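Local atomic coordinates of Pdx2 protein (Plasmodium falciparum, PDB entry 2ABW), a protein that hydrolyses glutamine to glutamate and ammonia, which is channelled to the Pdx1 active site for the biosynthesis of pyridoxal 5'-phosphate, a form of vitamin B6. Residues A[154-159]-A[192-197]. Residues are numbered along the deposited sequence; the frame is centred on the assembly and turned at random.
Sequences RAPYIR and GTVFHP
Val194 carries this contact, its isopropyl group meeting Ala155, Pro156 and Ile158. Its branch CG1 lies beside the backbone N, opposite the carbonyl carbon (chi1 -52°), and from there packs against Ile158, whose CD1 lies 3.6 Å from Val194 CG1. The same methyl also rests on the backbone of the facing segment, with Val194 CG1 3.5 Å from Pro156 O. The proline ring and the valine side chain lie alongside each other, pointing in opposite senses, with Pro156 CG 4.0 Å from Val194 CB, while Pro156 CD approaches Val194 O at 3.5 Å. At the far end from Ile158, Ala155 CB meets Val194 O at 3.4 Å but reaches Val194 CG2 only at 4.2 Å.

The packed Pro156 already borders the nucleophile Cys87, which the side chain of His196 touches as well. Away from the packing around Val194 the segments separate toward the solvent side, where the exposed Arg154, a glutamine-binding residue, stays apart from the partly exposed charge-relay His196, with 5.7 Å between Arg154 NE and His196 NE2. His196 ND1 is hydrogen-bonded to Glu198, the other charge-relay residue. The contact thus brings the residues leading into and starting strand 157-161 of the small three-stranded sheet against the residue that follows strand 190-193 of the large mixed sheet, with Ile158 also touching Ile119 of strand 115-120 and Ile182 of strand 180-187.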
ATOM      1  N   ARG A 154       2.568   2.112 -15.201  1.00 26.96           N
ATOM      2  CA  ARG A 154       1.488   1.167 -15.430  1.00 29.29           C
ATOM      3  C   ARG A 154       0.607   1.110 -14.179  1.00 26.79           C
ATOM      4  O   ARG A 154       0.283   0.058 -13.655  1.00 28.43           O
ATOM      5  CB  ARG A 154       2.082  -0.194 -15.845  1.00 32.02           C
ATOM      6  CG  ARG A 154       2.425  -1.188 -14.719  1.00 37.78           C
ATOM      7  CD  ARG A 154       3.422  -2.297 -15.225  1.00 41.80           C
ATOM      8  NE  ARG A 154       4.004  -3.041 -14.087  1.00 47.48           N
ATOM      9  CZ  ARG A 154       4.638  -4.209 -14.189  1.00 50.44           C
ATOM     10  NH1 ARG A 154       4.806  -4.783 -15.389  1.00 54.85           N
ATOM     11  NH2 ARG A 154       5.115  -4.808 -13.090  1.00 51.12           N
ATOM     12  N   ALA A 155       0.261   2.303 -13.682  1.00 24.46           N
ATOM     13  CA  ALA A 155      -0.412   2.405 -12.400  1.00 22.78           C
ATOM     14  C   ALA A 155      -1.822   1.855 -12.486  1.00 20.87           C
ATOM     15  O   ALA A 155      -2.484   2.072 -13.517  1.00 22.50           O
ATOM     16  CB  ALA A 155      -0.518   3.865 -11.976  1.00 22.54           C
ATOM     17  N   PRO A 156      -2.285   1.186 -11.433  1.00 20.61           N
ATOM     18  CA  PRO A 156      -3.683   0.773 -11.423  1.00 19.50           C
ATOM     19  C   PRO A 156      -4.537   2.039 -11.314  1.00 20.37           C
ATOM     20  O   PRO A 156      -4.027   3.097 -10.881  1.00 20.22           O
ATOM     21  CB  PRO A 156      -3.796  -0.092 -10.177  1.00 22.06           C
ATOM     22  CG  PRO A 156      -2.739   0.356  -9.316  1.00 20.10           C
ATOM     23  CD  PRO A 156      -1.617   0.716 -10.220  1.00 18.36           C
ATOM     24  N   TYR A 157      -5.797   1.912 -11.691  1.00 17.87           N
ATOM     25  CA  TYR A 157      -6.736   3.018 -11.727  1.00 18.21           C
ATOM     26  C   TYR A 157      -7.850   2.804 -10.762  1.00 17.67           C
ATOM     27  O   TYR A 157      -8.619   1.867 -10.838  1.00 15.18           O
ATOM     28  CB  TYR A 157      -7.259   3.182 -13.144  1.00 20.42           C
ATOM     29  CG  TYR A 157      -8.299   4.244 -13.297  1.00 19.82           C
ATOM     30  CD1 TYR A 157      -7.959   5.589 -13.284  1.00 26.92           C
ATOM     31  CD2 TYR A 157      -9.602   3.918 -13.518  1.00 23.57           C
ATOM     32  CE1 TYR A 157      -8.941   6.572 -13.451  1.00 27.07           C
ATOM     33  CE2 TYR A 157     -10.574   4.892 -13.679  1.00 25.14           C
ATOM     34  CZ  TYR A 157     -10.230   6.192 -13.615  1.00 27.78           C
ATOM     35  OH  TYR A 157     -11.220   7.144 -13.800  1.00 31.66           O
ATOM     36  N   ILE A 158      -8.050   3.776  -9.868  1.00 16.58           N
ATOM     37  CA  ILE A 158      -9.130   3.735  -8.897  1.00 16.34           C
ATOM     38  C   ILE A 158     -10.393   4.326  -9.512  1.00 17.56           C
ATOM     39  O   ILE A 158     -10.510   5.571  -9.672  1.00 17.68           O
ATOM     40  CB  ILE A 158      -8.717   4.466  -7.621  1.00 16.48           C
ATOM     41  CG1 ILE A 158      -7.531   3.762  -6.979  1.00 16.16           C
ATOM     42  CG2 ILE A 158      -9.897   4.587  -6.698  1.00 17.79           C
ATOM     43  CD1 ILE A 158      -6.819   4.464  -5.748  1.00 17.77           C
ATOM     44  N   ARG A 159     -11.324   3.474  -9.899  1.00 15.75           N
ATOM     45  CA  ARG A 159     -12.466   3.837 -10.657  1.00 16.61           C
ATOM     46  C   ARG A 159     -13.581   4.319  -9.756  1.00 15.94           C
ATOM     47  O   ARG A 159     -14.409   5.151 -10.196  1.00 16.58           O
ATOM     48  CB  ARG A 159     -12.937   2.694 -11.487  1.00 16.75           C
ATOM     49  CG  ARG A 159     -14.076   3.039 -12.470  1.00 19.23           C
ATOM     50  CD  ARG A 159     -14.376   1.904 -13.421  1.00 19.10           C
ATOM     51  NE  ARG A 159     -15.037   0.760 -12.811  1.00 18.65           N
ATOM     52  CZ  ARG A 159     -16.312   0.743 -12.441  1.00 21.13           C
ATOM     53  NH1 ARG A 159     -17.068   1.824 -12.476  1.00 22.31           N
ATOM     54  NH2 ARG A 159     -16.794  -0.328 -11.886  1.00 21.45           N
ATOM     55  N   GLY A 192      -3.429   3.244   0.650  1.00 15.63           N
ATOM     56  CA  GLY A 192      -3.207   2.684  -0.652  1.00 15.45           C
ATOM     57  C   GLY A 192      -2.716   3.772  -1.617  1.00 16.17           C
ATOM     58  O   GLY A 192      -3.287   4.860  -1.668  1.00 16.39           O
ATOM     59  N   THR A 193      -1.691   3.423  -2.404  1.00 15.83           N
ATOM     60  CA  THR A 193      -1.123   4.324  -3.436  1.00 15.04           C
ATOM     61  C   THR A 193      -0.968   3.595  -4.717  1.00 16.03           C
ATOM     62  O   THR A 193      -0.653   2.380  -4.732  1.00 16.63           O
ATOM     63  CB  THR A 193       0.218   4.864  -2.944  1.00 15.43           C
ATOM     64  OG1 THR A 193       1.108   3.780  -2.560  1.00 16.95           O
ATOM     65  CG2 THR A 193      -0.001   5.845  -1.757  1.00 17.43           C
ATOM     66  N   VAL A 194      -1.294   4.267  -5.829  1.00 15.97           N
ATOM     67  CA  VAL A 194      -1.192   3.615  -7.142  1.00 16.33           C
ATOM     68  C   VAL A 194       0.193   3.738  -7.766  1.00 16.98           C
ATOM     69  O   VAL A 194       0.491   3.126  -8.818  1.00 20.41           O
ATOM     70  CB  VAL A 194      -2.253   4.153  -8.108  1.00 15.32           C
ATOM     71  CG1 VAL A 194      -3.680   4.090  -7.503  1.00 18.83           C
ATOM     72  CG2 VAL A 194      -1.924   5.638  -8.480  1.00 16.81           C
ATOM     73  N   PHE A 195       1.001   4.606  -7.224  1.00 16.18           N
ATOM     74  CA  PHE A 195       2.348   4.982  -7.739  1.00 17.31           C
ATOM     75  C   PHE A 195       3.438   4.176  -7.030  1.00 17.47           C
ATOM     76  O   PHE A 195       3.157   3.376  -6.134  1.00 20.05           O
ATOM     77  CB  PHE A 195       2.567   6.492  -7.613  1.00 16.71           C
ATOM     78  CG  PHE A 195       2.285   7.067  -6.235  1.00 17.22           C
ATOM     79  CD1 PHE A 195       3.276   7.125  -5.277  1.00 16.72           C
ATOM     80  CD2 PHE A 195       1.039   7.572  -5.934  1.00 17.04           C
ATOM     81  CE1 PHE A 195       3.035   7.663  -4.034  1.00 15.96           C
ATOM     82  CE2 PHE A 195       0.793   8.112  -4.698  1.00 16.78           C
ATOM     83  CZ  PHE A 195       1.779   8.168  -3.735  1.00 16.87           C
ATOM     84  N   HIS A 196       4.657   4.391  -7.468  1.00 16.81           N
ATOM     85  CA  HIS A 196       5.860   3.754  -6.927  1.00 17.32           C
ATOM     86  C   HIS A 196       6.609   4.716  -6.042  1.00 17.51           C
ATOM     87  O   HIS A 196       7.467   5.457  -6.498  1.00 16.11           O
ATOM     88  CB  HIS A 196       6.769   3.324  -8.087  1.00 18.56           C
ATOM     89  CG  HIS A 196       6.352   2.046  -8.688  1.00 23.26           C
ATOM     90  ND1 HIS A 196       6.876   0.843  -8.278  1.00 25.94           N
ATOM     91  CD2 HIS A 196       5.434   1.764  -9.640  1.00 28.20           C
ATOM     92  CE1 HIS A 196       6.325  -0.128  -8.992  1.00 27.91           C
ATOM     93  NE2 HIS A 196       5.418   0.401  -9.804  1.00 25.48           N
ATOM     94  N   PRO A 197       6.297   4.706  -4.722  1.00 17.12           N
ATOM     95  CA  PRO A 197       6.910   5.706  -3.822  1.00 16.74           C
ATOM     96  C   PRO A 197       8.377   5.486  -3.636  1.00 18.08           C
ATOM     97  O   PRO A 197       9.110   6.380  -3.188  1.00 19.16           O
ATOM     98  CB  PRO A 197       6.200   5.384  -2.493  1.00 17.26           C
ATOM     99  CG  PRO A 197       5.826   3.945  -2.563  1.00 18.53           C
ATOM    100  CD  PRO A 197       5.516   3.698  -4.007  1.00 20.05           C
TER